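Local coordinates for hypothetical conserved protein (Thermus thermophilus, PDB 3DZM) that is of unknown function but forms a beta-barrel in the outer membrane of Thermus thermophilus and binds a calcium ion, at residues N81-L86 and R108-S113; S132-L137 and F163-T168; Q26-A31 and G41-V46; V154-V159 and V203-L208. All coordinates share one frame; numbering follows the deposited sequence.

Contact 1: N81-L86 and R108-S113; sequences NVTLSL and RYNFFS. With C8E ((hydroxyethyloxy)tri(ethyloxy)octane), chain E.
The amides of N81 and N110 meet on the inner face of the barrel, where ND2 of N110 donates to OD1 of N81 at 2.8 Å. The acceptor lies close to the N110 amide plane; the two amide planes are 51° apart, and the donor stands above the carbonyl plane of N81. The other branch of N110 is gripped too: its OD1 accepts from OG1 of T83 at 2.8 Å, almost in line with the C=O bond. CG of N81 stands anti to its own carbonyl carbon (chi1 -69°), and the amide it carries works at both ends. ND2 gives a nearly straight bond of 2.8 Å to O21 of the detergent C8E, while OD1 lies in the plane of the F112 ring at its edge, 3.5 Å from CD1.

Behind these groups the backbones pair as antiparallel strands, with hydrogen-bonded pairs V82–F111 and L84–Y109. R108, packed against S85 CB, turns its charge to D160 and D87, and Y162 lies beside T83, R108 and N110. On the other face, V82, L84, Y109 and F111 form a largely apolar surface, CD1 of L84 reaching the edge of the F111 ring. The hairpin is therefore two-sided, as in outer-membrane barrels: mostly polar groups, bonded to one another, inside, with F112 among them, and aliphatic and aromatic groups outside, probably towards lipid.

Contact 2: S132-L137 and F163-T168; sequences SNQLGL and FQACFT. With C8E ((hydroxyethyloxy)tri(ethyloxy)octane), chain F.
S132 holds its OG anti to the backbone N (chi1 -157°), and from there the hydroxyl donates to O of C166 at 2.8 Å. In Q134, CG is anti to the carbonyl carbon (chi1 -44°) and the chain runs extended beyond it; NE2 reaches O of F163 at 2.8 Å. That bond is almost straight at the N-H, with the donor well above the carbonyl plane. Between these two grips CB of A165 fits against O of N133, 3.4 Å away. Water 1 donates to OG of S132 and accepts from N of A165, and the same OG lies over one face of the F167 ring.

One backbone bond crosses, from N of F163 to O of L135 at 3.2 Å. The F163 ring presents its edge to CD1 of L137 at 4.2 Å, and C8E passes nearby. C166 is tied to C184 by a disulfide. An alanine in place of Q134 would probably leave the F163 carbonyl without its side-chain donor and open a gap beside the methyl of A165. Where strand 151-172 is interrupted and departs from regular pairing, side-chain and water-mediated bonds thus take over much of the work of backbone ones in fastening it to strand 127-148.

Contact 3: Q26-A31 and G41-V46; sequences QLAVVA and GVRLGV
A28 and R43 pack closely on the inner face of this strand pair, CB of A28 lying 3.7 Å from CG of R43 and 3.6 Å from CA of G45. With no side chain at G45, the strands approach to 3.8 Å between the CA atoms of A28 and G45, and OE1 of Q26 can lie beside that glycine. R43 starts out fully extended, CG anti to the backbone N (chi1 177°), and bends only at NE (chi3 56°). Its CG also touches CG2 of V30 at 4.1 Å, while NH1 comes within 3.8 Å of NE2 of Q26, the amide and guanidinium planes 72° apart. The guanidinium makes salt bridges to D87, D156 and E14 and a cation-pi contact with Y104. A leucine in place of R43 would probably deprive D87, D156 and E14 of this cation and remove the cation-pi partner of Y104.

The two strands form a beta hairpin of the barrel wall, with paired backbone bonds at L27–V46, V29–L44 and A31–V42. These same residues make up the outer face, where packing is looser. V29 and L44 lie side by side, CG1 to CB 4.0 Å; between L27 CB and V46 CG1 the spacing is 4.4 Å, and L27, V29 and L44 are exposed.

Contact 4: V154-V159 and V203-L208; sequences VGDLGV and VLKLRL
V203 meets V159 through its backbone, O of V203 receiving a CA-H contact from V159. Next, L204 sends CD1 to CG2 of V159, 3.8 Å away on the outer face. K205 turns inward; its backbone forms both bonds of a hydrogen-bonded pair with G158, and CB lies against that glycine, 3.6 Å from its O. The bend at chi2 brings CD of the lysine to 3.6 Å from OD2 of D156, whereas NZ makes a long salt bridge of 3.7 Å to the same oxygen. Y104 OH ties both groups together, bonding NZ of K205 and OD1 of D156. L206 reaches outward to L157, the two CD1 atoms 4.5 Å apart. R207 pairs by backbone with D156, and water 2 links its NH1 to OD2 of D156. L208 ends the run with CD2 near CA of G155, at 4.2 Å. With R43 salt-bridged to OD2 and K205 and R207 nearby, D156 is likely to stay ionised, one carboxylate among several basic groups.

Overall arrangement
All four contacts lie in one curled antiparallel sheet. Contacts 1 and 2, with centres about 9 Å apart, are joined by probable backbone bonds, N of R108 to O of G136 at 2.8 Å and N of N110 to O of Q134 at 2.9 Å. Contact 3 meets contact 1 through S85 N and G45 O at 3.0 Å, and contact 4 across the lumen through the salt bridge of R43 NH2 and D156 OD2, also 3.0 Å. Contacts 2 and 4 share strand 151-172, on opposite sides of the chain's centre. The calcium ion, bound by D52, L54, D56 and E77, is about 10 Å from the F112 side chain and about 14 Å from that of F167.

Contact 1: N81-L86 and R108-S113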
loop_
_atom_site.group_PDB
_atom_site.type_symbol
_atom_site.label_atom_id
_atom_site.label_comp_id
_atom_site.label_asym_id
_atom_site.label_seq_id
_atom_site.Cartn_x
_atom_site.Cartn_y
_atom_site.Cartn_z
ATOM N N ASN A 81 0.213 -0.209 -5.295
ATOM C CA ASN A 81 0.909 0.478 -4.191
ATOM C C ASN A 81 2.092 -0.329 -3.797
ATOM O O ASN A 81 1.970 -1.547 -3.623
ATOM C CB ASN A 81 0.025 0.693 -2.969
ATOM C CG ASN A 81 -1.056 1.698 -3.218
ATOM O OD1 ASN A 81 -0.788 2.852 -3.483
ATOM N ND2 ASN A 81 -2.281 1.272 -3.132
ATOM N N VAL A 82 3.241 0.342 -3.700
ATOM C CA VAL A 82 4.433 -0.226 -3.090
ATOM C C VAL A 82 4.675 0.599 -1.822
ATOM O O VAL A 82 4.694 1.815 -1.862
ATOM C CB VAL A 82 5.661 -0.225 -4.055
ATOM C CG1 VAL A 82 6.906 -0.790 -3.359
ATOM C CG2 VAL A 82 5.350 -1.019 -5.274
ATOM N N THR A 83 4.829 -0.081 -0.695
ATOM C CA THR A 83 4.795 0.542 0.615
ATOM C C THR A 83 5.979 0.097 1.442
ATOM O O THR A 83 6.113 -1.093 1.761
ATOM C CB THR A 83 3.558 0.092 1.384
ATOM O OG1 THR A 83 2.414 0.104 0.518
ATOM C CG2 THR A 83 3.327 0.982 2.607
ATOM N N LEU A 84 6.836 1.054 1.787
ATOM C CA LEU A 84 7.956 0.804 2.687
ATOM C C LEU A 84 7.505 1.241 4.036
ATOM O O LEU A 84 6.943 2.319 4.200
ATOM C CB LEU A 84 9.183 1.596 2.266
ATOM C CG LEU A 84 10.007 0.842 1.234
ATOM C CD1 LEU A 84 9.189 0.705 -0.009
ATOM C CD2 LEU A 84 11.277 1.563 0.934
ATOM N N SER A 85 7.728 0.386 5.011
ATOM C CA SER A 85 7.230 0.656 6.342
ATOM C C SER A 85 8.256 0.316 7.450
ATOM O O SER A 85 9.076 -0.577 7.318
ATOM C CB SER A 85 5.898 -0.085 6.553
ATOM O OG SER A 85 6.146 -1.277 7.263
ATOM N N LEU A 86 8.199 1.066 8.538
ATOM C CA LEU A 86 8.946 0.763 9.742
ATOM C C LEU A 86 7.992 0.790 10.933
ATOM O O LEU A 86 7.255 1.753 11.099
ATOM C CB LEU A 86 10.063 1.782 9.964
ATOM C CG LEU A 86 10.700 1.576 11.336
ATOM C CD1 LEU A 86 11.771 0.497 11.277
ATOM C CD2 LEU A 86 11.273 2.862 11.846
ATOM N N ARG A 108 5.324 5.183 7.251
ATOM C CA ARG A 108 5.264 4.503 5.929
ATOM C C ARG A 108 5.679 5.439 4.805
ATOM O O ARG A 108 5.536 6.665 4.905
ATOM C CB ARG A 108 3.841 4.077 5.554
ATOM C CG ARG A 108 3.201 3.038 6.385
ATOM C CD ARG A 108 2.953 3.527 7.773
ATOM N NE ARG A 108 3.611 2.574 8.656
ATOM C CZ ARG A 108 2.935 1.753 9.422
ATOM N NH1 ARG A 108 3.544 0.893 10.193
ATOM N NH2 ARG A 108 1.626 1.839 9.404
ATOM N N TYR A 109 6.185 4.848 3.727
ATOM C CA TYR A 109 6.407 5.577 2.483
ATOM C C TYR A 109 5.802 4.758 1.361
ATOM O O TYR A 109 6.213 3.627 1.119
ATOM C CB TYR A 109 7.902 5.848 2.235
ATOM C CG TYR A 109 8.617 6.411 3.434
ATOM C CD1 TYR A 109 8.811 7.775 3.554
ATOM C CD2 TYR A 109 9.084 5.572 4.485
ATOM C CE1 TYR A 109 9.479 8.312 4.678
ATOM C CE2 TYR A 109 9.744 6.099 5.613
ATOM C CZ TYR A 109 9.935 7.470 5.692
ATOM O OH TYR A 109 10.562 8.044 6.761
ATOM N N ASN A 110 4.807 5.323 0.695
ATOM C CA ASN A 110 4.116 4.644 -0.390
ATOM C C ASN A 110 4.392 5.172 -1.783
ATOM O O ASN A 110 4.419 6.390 -2.037
ATOM C CB ASN A 110 2.625 4.730 -0.156
ATOM C CG ASN A 110 1.853 3.732 -0.976
ATOM O OD1 ASN A 110 1.887 2.543 -0.711
ATOM N ND2 ASN A 110 1.126 4.213 -1.955
ATOM N N PHE A 111 4.564 4.238 -2.705
ATOM C CA PHE A 111 4.642 4.570 -4.129
ATOM C C PHE A 111 3.384 4.099 -4.833
ATOM O O PHE A 111 3.205 2.924 -5.092
ATOM C CB PHE A 111 5.965 4.048 -4.735
ATOM C CG PHE A 111 7.142 4.532 -3.991
ATOM C CD1 PHE A 111 7.757 5.727 -4.347
ATOM C CD2 PHE A 111 7.539 3.892 -2.815
ATOM C CE1 PHE A 111 8.819 6.219 -3.594
ATOM C CE2 PHE A 111 8.587 4.391 -2.048
ATOM C CZ PHE A 111 9.228 5.550 -2.433
ATOM N N PHE A 112 2.482 5.038 -5.080
ATOM C CA PHE A 112 1.264 4.777 -5.831
ATOM C C PHE A 112 1.425 5.052 -7.316
ATOM O O PHE A 112 2.067 6.006 -7.715
ATOM C CB PHE A 112 0.101 5.633 -5.311
ATOM C CG PHE A 112 -1.078 5.680 -6.259
ATOM C CD1 PHE A 112 -2.013 4.671 -6.267
ATOM C CD2 PHE A 112 -1.215 6.712 -7.174
ATOM C CE1 PHE A 112 -3.082 4.699 -7.127
ATOM C CE2 PHE A 112 -2.296 6.748 -8.062
ATOM C CZ PHE A 112 -3.227 5.738 -8.034
ATOM N N SER A 113 0.800 4.218 -8.126
ATOM C CA SER A 113 0.736 4.444 -9.566
ATOM C C SER A 113 -0.333 3.621 -10.286
ATOM O O SER A 113 -0.559 2.464 -9.987
ATOM C CB SER A 113 2.098 4.206 -10.219
ATOM O OG SER A 113 2.474 2.849 -10.121
HETATM C C1 C8E E . -11.997 1.706 8.842
HETATM C C2 C8E E . -11.137 2.947 8.569
HETATM C C3 C8E E . -11.619 3.786 7.378
HETATM C C4 C8E E . -12.152 5.162 7.810
HETATM C C5 C8E E . -12.109 6.235 6.716
HETATM C C6 C8E E . -13.449 6.557 6.035
HETATM C C7 C8E E . -13.492 6.119 4.565
HETATM C C8 C8E E . -12.104 5.682 4.082
HETATM O O9 C8E E . -11.846 5.912 2.701
HETATM C C10 C8E E . -10.867 6.924 2.507
HETATM C C11 C8E E . -10.140 6.798 1.168
HETATM O O12 C8E E . -8.927 6.084 1.319
HETATM C C13 C8E E . -8.451 5.550 0.093
HETATM C C14 C8E E . -7.633 4.270 0.286
HETATM O O15 C8E E . -8.179 3.230 -0.507
HETATM C C16 C8E E . -7.637 1.959 -0.211
HETATM C C17 C8E E . -6.215 1.853 -0.766
HETATM O O18 C8E E . -6.203 1.311 -2.076
HETATM C C19 C8E E . -6.499 2.270 -3.063
HETATM C C20 C8E E . -5.462 3.381 -2.944
HETATM O O21 C8E E . -4.328 3.071 -3.706
#

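Contact 2: S132-L137 and F163-T168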
loop_
_atom_site.group_PDB
_atom_site.type_symbol
_atom_site.label_atom_id
_atom_site.label_comp_id
_atom_site.label_asym_id
_atom_site.label_seq_id
_atom_site.Cartn_x
_atom_site.Cartn_y
_atom_site.Cartn_z
ATOM N N SER A 132 1.910 9.103 -7.298
ATOM C CA SER A 132 2.027 9.907 -6.099
ATOM C C SER A 132 2.889 9.182 -5.098
ATOM O O SER A 132 2.684 8.009 -4.854
ATOM C CB SER A 132 0.646 10.191 -5.505
ATOM O OG SER A 132 0.672 11.344 -4.690
ATOM N N ASN A 133 3.861 9.875 -4.519
ATOM C CA ASN A 133 4.656 9.298 -3.434
ATOM C C ASN A 133 4.287 9.932 -2.123
ATOM O O ASN A 133 4.441 11.138 -1.973
ATOM C CB ASN A 133 6.135 9.506 -3.666
ATOM C CG ASN A 133 6.598 8.945 -4.977
ATOM O OD1 ASN A 133 5.867 8.240 -5.653
ATOM N ND2 ASN A 133 7.811 9.280 -5.355
ATOM N N GLN A 134 3.813 9.134 -1.170
ATOM C CA GLN A 134 3.289 9.719 0.048
ATOM C C GLN A 134 3.920 9.220 1.309
ATOM O O GLN A 134 4.359 8.101 1.397
ATOM C CB GLN A 134 1.785 9.565 0.135
ATOM C CG GLN A 134 1.074 9.863 -1.139
ATOM C CD GLN A 134 -0.391 9.536 -1.048
ATOM O OE1 GLN A 134 -0.854 8.606 -1.695
ATOM N NE2 GLN A 134 -1.132 10.298 -0.239
ATOM N N LEU A 135 3.954 10.105 2.287
ATOM C CA LEU A 135 4.412 9.786 3.610
ATOM C C LEU A 135 3.169 9.397 4.423
ATOM O O LEU A 135 2.175 10.075 4.376
ATOM C CB LEU A 135 5.161 11.003 4.186
ATOM C CG LEU A 135 5.387 11.007 5.693
ATOM C CD1 LEU A 135 6.358 9.901 6.081
ATOM C CD2 LEU A 135 5.919 12.329 6.136
ATOM N N GLY A 136 3.210 8.262 5.111
ATOM C CA GLY A 136 2.120 7.842 5.976
ATOM C C GLY A 136 2.444 7.508 7.432
ATOM O O GLY A 136 3.595 7.271 7.815
ATOM N N LEU A 137 1.405 7.483 8.261
ATOM C CA LEU A 137 1.527 6.987 9.640
ATOM C C LEU A 137 0.522 5.916 9.901
ATOM O O LEU A 137 -0.517 5.854 9.244
ATOM C CB LEU A 137 1.296 8.082 10.634
ATOM C CG LEU A 137 2.313 9.203 10.522
ATOM C CD1 LEU A 137 1.843 10.449 11.328
ATOM C CD2 LEU A 137 3.686 8.672 10.980
ATOM N N PHE A 163 -0.783 11.338 3.916
ATOM C CA PHE A 163 -0.911 12.743 3.546
ATOM C C PHE A 163 -0.892 12.938 2.029
ATOM O O PHE A 163 -0.037 12.404 1.327
ATOM C CB PHE A 163 0.232 13.542 4.182
ATOM C CG PHE A 163 0.243 13.480 5.660
ATOM C CD1 PHE A 163 -0.528 14.368 6.413
ATOM C CD2 PHE A 163 0.988 12.518 6.317
ATOM C CE1 PHE A 163 -0.535 14.313 7.806
ATOM C CE2 PHE A 163 0.975 12.440 7.737
ATOM C CZ PHE A 163 0.221 13.336 8.470
ATOM N N GLN A 164 -1.830 13.716 1.527
ATOM C CA GLN A 164 -1.842 14.055 0.117
ATOM C C GLN A 164 -0.528 14.703 -0.306
ATOM O O GLN A 164 0.045 15.536 0.402
ATOM C CB GLN A 164 -3.018 14.976 -0.236
ATOM C CG GLN A 164 -3.007 16.260 0.551
ATOM C CD GLN A 164 -4.189 17.202 0.287
ATOM O OE1 GLN A 164 -5.313 16.772 0.038
ATOM N NE2 GLN A 164 -3.925 18.512 0.385
ATOM N N ALA A 165 -0.079 14.293 -1.484
ATOM C CA ALA A 165 1.158 14.728 -2.066
ATOM C C ALA A 165 0.918 15.195 -3.499
ATOM O O ALA A 165 -0.211 15.239 -3.968
ATOM C CB ALA A 165 2.085 13.583 -2.071
ATOM N N CYS A 166 1.985 15.528 -4.208
ATOM C CA CYS A 166 1.860 15.906 -5.609
ATOM C C CYS A 166 1.486 14.688 -6.456
ATOM O O CYS A 166 1.749 13.553 -6.063
ATOM C CB CYS A 166 3.169 16.543 -6.108
ATOM S SG CYS A 166 3.462 18.205 -5.480
ATOM N N PHE A 167 0.861 14.934 -7.603
ATOM C CA PHE A 167 0.612 13.901 -8.614
ATOM C C PHE A 167 1.428 14.149 -9.870
ATOM O O PHE A 167 1.591 15.286 -10.273
ATOM C CB PHE A 167 -0.838 13.921 -9.041
ATOM C CG PHE A 167 -1.765 13.430 -8.014
ATOM C CD1 PHE A 167 -1.877 12.076 -7.760
ATOM C CD2 PHE A 167 -2.532 14.313 -7.293
ATOM C CE1 PHE A 167 -2.753 11.621 -6.814
ATOM C CE2 PHE A 167 -3.405 13.861 -6.338
ATOM C CZ PHE A 167 -3.522 12.518 -6.109
ATOM N N THR A 168 1.905 13.089 -10.509
ATOM C CA THR A 168 2.652 13.225 -11.756
ATOM C C THR A 168 1.979 12.405 -12.843
ATOM O O THR A 168 1.867 11.206 -12.700
ATOM C CB THR A 168 4.050 12.714 -11.560
ATOM O OG1 THR A 168 4.686 13.518 -10.569
ATOM C CG2 THR A 168 4.840 12.790 -12.827
HETATM C C1 C8E F . -2.818 8.078 12.102
HETATM C C2 C8E F . -3.197 9.495 12.590
HETATM C C3 C8E F . -2.956 10.683 11.630
HETATM C C4 C8E F . -4.056 11.756 11.714
HETATM C C5 C8E F . -4.773 12.114 10.390
HETATM C C6 C8E F . -5.402 13.524 10.318
HETATM C C7 C8E F . -5.507 14.093 8.892
HETATM C C8 C8E F . -5.372 15.624 8.782
HETATM O O9 C8E F . -4.603 16.060 7.660
HETATM C C10 C8E F . -5.115 15.650 6.393
HETATM C C11 C8E F . -4.208 15.972 5.181
HETATM O O12 C8E F . -4.330 15.027 4.106
HETATM C C13 C8E F . -5.063 15.462 2.963
HETATM C C14 C8E F . -6.001 14.387 2.381
HETATM O O15 C8E F . -5.588 13.978 1.079
HETATM C C16 C8E F . -6.602 13.729 0.108
HETATM C C17 C8E F . -6.991 12.245 0.002
HETATM O O18 C8E F . -7.802 11.922 -1.123
HETATM C C19 C8E F . -7.194 10.939 -1.957
HETATM C C20 C8E F . -8.033 10.500 -3.170
HETATM O O21 C8E F . -7.384 10.850 -4.389
HETATM O O HOH W 1 -1.566 12.449 -3.288
#

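Contact 3: Q26-A31 and G41-V46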
loop_
_atom_site.group_PDB
_atom_site.type_symbol
_atom_site.label_atom_id
_atom_site.label_comp_id
_atom_site.label_asym_id
_atom_site.label_seq_id
_atom_site.Cartn_x
_atom_site.Cartn_y
_atom_site.Cartn_z
ATOM N N GLN A 26 3.317 -8.832 1.697
ATOM C CA GLN A 26 4.512 -8.146 2.179
ATOM C C GLN A 26 5.636 -9.063 2.619
ATOM O O GLN A 26 5.410 -10.180 3.057
ATOM C CB GLN A 26 4.195 -7.101 3.265
ATOM C CG GLN A 26 4.034 -7.657 4.615
ATOM C CD GLN A 26 4.812 -6.886 5.679
ATOM O OE1 GLN A 26 5.059 -5.658 5.579
ATOM N NE2 GLN A 26 5.194 -7.615 6.729
ATOM N N LEU A 27 6.855 -8.551 2.498
ATOM C CA LEU A 27 8.065 -9.167 3.035
ATOM C C LEU A 27 8.673 -8.230 4.072
ATOM O O LEU A 27 8.718 -7.007 3.884
ATOM C CB LEU A 27 9.063 -9.385 1.912
ATOM C CG LEU A 27 8.866 -10.733 1.248
ATOM C CD1 LEU A 27 9.268 -10.680 -0.207
ATOM C CD2 LEU A 27 9.673 -11.732 2.014
ATOM N N ALA A 28 9.123 -8.789 5.180
ATOM C CA ALA A 28 9.674 -7.957 6.240
ATOM C C ALA A 28 10.774 -8.681 6.976
ATOM O O ALA A 28 10.860 -9.915 6.931
ATOM C CB ALA A 28 8.571 -7.476 7.234
ATOM N N VAL A 29 11.637 -7.893 7.614
ATOM C CA VAL A 29 12.589 -8.413 8.578
ATOM C C VAL A 29 12.180 -7.839 9.923
ATOM O O VAL A 29 11.847 -6.662 10.026
ATOM C CB VAL A 29 14.068 -8.079 8.204
ATOM C CG1 VAL A 29 14.280 -6.565 7.984
ATOM C CG2 VAL A 29 15.029 -8.603 9.266
ATOM N N VAL A 30 12.144 -8.694 10.933
ATOM C CA VAL A 30 11.822 -8.309 12.309
ATOM C C VAL A 30 13.005 -8.566 13.219
ATOM O O VAL A 30 13.691 -9.565 13.083
ATOM C CB VAL A 30 10.738 -9.202 12.884
ATOM C CG1 VAL A 30 10.248 -8.622 14.201
ATOM C CG2 VAL A 30 9.618 -9.396 11.887
ATOM N N ALA A 31 13.222 -7.687 14.174
ATOM C CA ALA A 31 14.259 -7.898 15.159
ATOM C C ALA A 31 13.597 -7.735 16.506
ATOM O O ALA A 31 12.917 -6.762 16.742
ATOM C CB ALA A 31 15.346 -6.883 14.973
ATOM N N GLY A 41 10.563 -4.433 19.735
ATOM C CA GLY A 41 10.664 -5.118 18.469
ATOM C C GLY A 41 10.666 -4.057 17.405
ATOM O O GLY A 41 10.078 -3.011 17.594
ATOM N N VAL A 42 11.350 -4.323 16.299
ATOM C CA VAL A 42 11.359 -3.448 15.132
ATOM C C VAL A 42 11.096 -4.301 13.899
ATOM O O VAL A 42 11.611 -5.405 13.794
ATOM C CB VAL A 42 12.677 -2.711 15.040
ATOM C CG1 VAL A 42 12.815 -2.038 13.728
ATOM C CG2 VAL A 42 12.725 -1.677 16.147
ATOM N N ARG A 43 10.224 -3.823 13.011
ATOM C CA ARG A 43 9.939 -4.516 11.761
ATOM C C ARG A 43 10.127 -3.548 10.586
ATOM O O ARG A 43 9.560 -2.450 10.608
ATOM C CB ARG A 43 8.522 -5.118 11.767
ATOM C CG ARG A 43 8.169 -5.795 10.455
ATOM C CD ARG A 43 6.865 -6.515 10.459
ATOM N NE ARG A 43 5.799 -5.619 10.841
ATOM C CZ ARG A 43 4.521 -5.957 10.814
ATOM N NH1 ARG A 43 4.195 -7.169 10.411
ATOM N NH2 ARG A 43 3.587 -5.090 11.200
ATOM N N LEU A 44 10.951 -3.924 9.596
ATOM C CA LEU A 44 11.004 -3.201 8.309
ATOM C C LEU A 44 10.386 -4.090 7.267
ATOM O O LEU A 44 10.728 -5.261 7.196
ATOM C CB LEU A 44 12.421 -2.988 7.819
ATOM C CG LEU A 44 13.315 -1.866 8.265
ATOM C CD1 LEU A 44 13.333 -1.859 9.757
ATOM C CD2 LEU A 44 14.677 -2.191 7.744
ATOM N N GLY A 45 9.513 -3.542 6.435
ATOM C CA GLY A 45 8.775 -4.373 5.517
ATOM C C GLY A 45 8.466 -3.676 4.225
ATOM O O GLY A 45 8.406 -2.450 4.182
ATOM N N VAL A 46 8.279 -4.461 3.166
ATOM C CA VAL A 46 7.853 -3.884 1.905
ATOM C C VAL A 46 6.601 -4.590 1.442
ATOM O O VAL A 46 6.499 -5.807 1.588
ATOM C CB VAL A 46 8.973 -3.876 0.840
ATOM C CG1 VAL A 46 9.507 -5.250 0.621
ATOM C CG2 VAL A 46 8.465 -3.298 -0.423
#

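Contact 4: V154-V159 and V203-L208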
loop_
_atom_site.group_PDB
_atom_site.type_symbol
_atom_site.label_atom_id
_atom_site.label_comp_id
_atom_site.label_asym_id
_atom_site.label_seq_id
_atom_site.Cartn_x
_atom_site.Cartn_y
_atom_site.Cartn_z
ATOM N N VAL A 154 1.604 -15.749 11.727
ATOM C CA VAL A 154 1.511 -14.332 12.061
ATOM C C VAL A 154 0.257 -13.703 11.473
ATOM O O VAL A 154 -0.025 -13.867 10.304
ATOM C CB VAL A 154 2.699 -13.538 11.550
ATOM C CG1 VAL A 154 2.500 -12.098 11.892
ATOM C CG2 VAL A 154 3.975 -14.030 12.152
ATOM N N GLY A 155 -0.481 -12.981 12.307
ATOM C CA GLY A 155 -1.664 -12.244 11.902
ATOM C C GLY A 155 -1.396 -10.760 12.093
ATOM O O GLY A 155 -0.766 -10.342 13.062
ATOM N N ASP A 156 -1.856 -9.946 11.156
ATOM C CA ASP A 156 -1.595 -8.528 11.250
ATOM C C ASP A 156 -2.790 -7.713 10.803
ATOM O O ASP A 156 -3.226 -7.855 9.651
ATOM C CB ASP A 156 -0.426 -8.191 10.370
ATOM C CG ASP A 156 0.161 -6.886 10.713
ATOM O OD1 ASP A 156 -0.379 -6.307 11.667
ATOM O OD2 ASP A 156 1.133 -6.440 10.050
ATOM N N LEU A 157 -3.325 -6.898 11.726
ATOM C CA LEU A 157 -4.343 -5.905 11.405
ATOM C C LEU A 157 -3.908 -4.489 11.779
ATOM O O LEU A 157 -3.543 -4.233 12.927
ATOM C CB LEU A 157 -5.638 -6.216 12.133
ATOM C CG LEU A 157 -6.900 -5.424 11.765
ATOM C CD1 LEU A 157 -8.101 -6.214 12.169
ATOM C CD2 LEU A 157 -6.925 -4.058 12.409
ATOM N N GLY A 158 -3.945 -3.576 10.810
ATOM C CA GLY A 158 -3.625 -2.191 11.091
ATOM C C GLY A 158 -4.315 -1.199 10.197
ATOM O O GLY A 158 -5.013 -1.574 9.270
ATOM N N VAL A 159 -4.146 0.083 10.499
ATOM C CA VAL A 159 -4.737 1.171 9.694
ATOM C C VAL A 159 -3.649 2.195 9.496
ATOM O O VAL A 159 -2.850 2.452 10.420
ATOM C CB VAL A 159 -5.984 1.797 10.381
ATOM C CG1 VAL A 159 -6.387 3.073 9.687
ATOM C CG2 VAL A 159 -7.202 0.757 10.489
ATOM N N VAL A 203 -6.033 3.449 4.910
ATOM C CA VAL A 203 -5.849 2.102 4.408
ATOM C C VAL A 203 -6.015 1.110 5.544
ATOM O O VAL A 203 -5.288 1.177 6.530
ATOM C CB VAL A 203 -4.447 1.917 3.710
ATOM C CG1 VAL A 203 -4.347 0.539 3.004
ATOM C CG2 VAL A 203 -4.177 3.033 2.724
ATOM N N LEU A 204 -6.981 0.205 5.402
ATOM C CA LEU A 204 -7.063 -0.994 6.246
ATOM C C LEU A 204 -6.062 -2.081 5.835
ATOM O O LEU A 204 -5.993 -2.469 4.682
ATOM C CB LEU A 204 -8.457 -1.578 6.157
ATOM C CG LEU A 204 -8.794 -2.654 7.175
ATOM C CD1 LEU A 204 -8.775 -2.089 8.575
ATOM C CD2 LEU A 204 -10.152 -3.229 6.862
ATOM N N LYS A 205 -5.288 -2.576 6.780
ATOM C CA LYS A 205 -4.325 -3.625 6.486
ATOM C C LYS A 205 -4.726 -4.858 7.260
ATOM O O LYS A 205 -4.867 -4.809 8.493
ATOM C CB LYS A 205 -2.895 -3.219 6.883
ATOM C CG LYS A 205 -1.922 -4.394 7.015
ATOM C CD LYS A 205 -0.952 -4.192 8.178
ATOM C CE LYS A 205 -0.247 -2.852 8.122
ATOM N NZ LYS A 205 1.067 -2.896 8.858
ATOM N N LEU A 206 -4.890 -5.957 6.532
ATOM C CA LEU A 206 -5.286 -7.248 7.089
ATOM C C LEU A 206 -4.496 -8.403 6.420
ATOM O O LEU A 206 -4.767 -8.767 5.275
ATOM C CB LEU A 206 -6.777 -7.381 6.869
ATOM C CG LEU A 206 -7.597 -8.549 7.410
ATOM C CD1 LEU A 206 -7.155 -8.983 8.791
ATOM C CD2 LEU A 206 -9.041 -8.111 7.414
ATOM N N ARG A 207 -3.481 -8.941 7.104
ATOM C CA ARG A 207 -2.637 -9.974 6.494
ATOM C C ARG A 207 -2.463 -11.235 7.346
ATOM O O ARG A 207 -2.386 -11.128 8.565
ATOM C CB ARG A 207 -1.254 -9.427 6.144
ATOM C CG ARG A 207 -1.210 -8.445 5.020
ATOM C CD ARG A 207 0.245 -8.065 4.705
ATOM N NE ARG A 207 0.349 -6.995 3.714
ATOM C CZ ARG A 207 0.779 -5.764 3.978
ATOM N NH1 ARG A 207 1.161 -5.438 5.208
ATOM N NH2 ARG A 207 0.822 -4.852 3.009
ATOM N N LEU A 208 -2.401 -12.410 6.685
ATOM C CA LEU A 208 -1.916 -13.663 7.288
ATOM C C LEU A 208 -0.590 -14.009 6.673
ATOM O O LEU A 208 -0.366 -13.742 5.503
ATOM C CB LEU A 208 -2.869 -14.825 7.096
ATOM C CG LEU A 208 -4.265 -14.536 7.634
ATOM C CD1 LEU A 208 -5.237 -15.673 7.342
ATOM C CD2 LEU A 208 -4.205 -14.210 9.137
HETATM O O HOH W 2 1.924 -7.234 7.403
#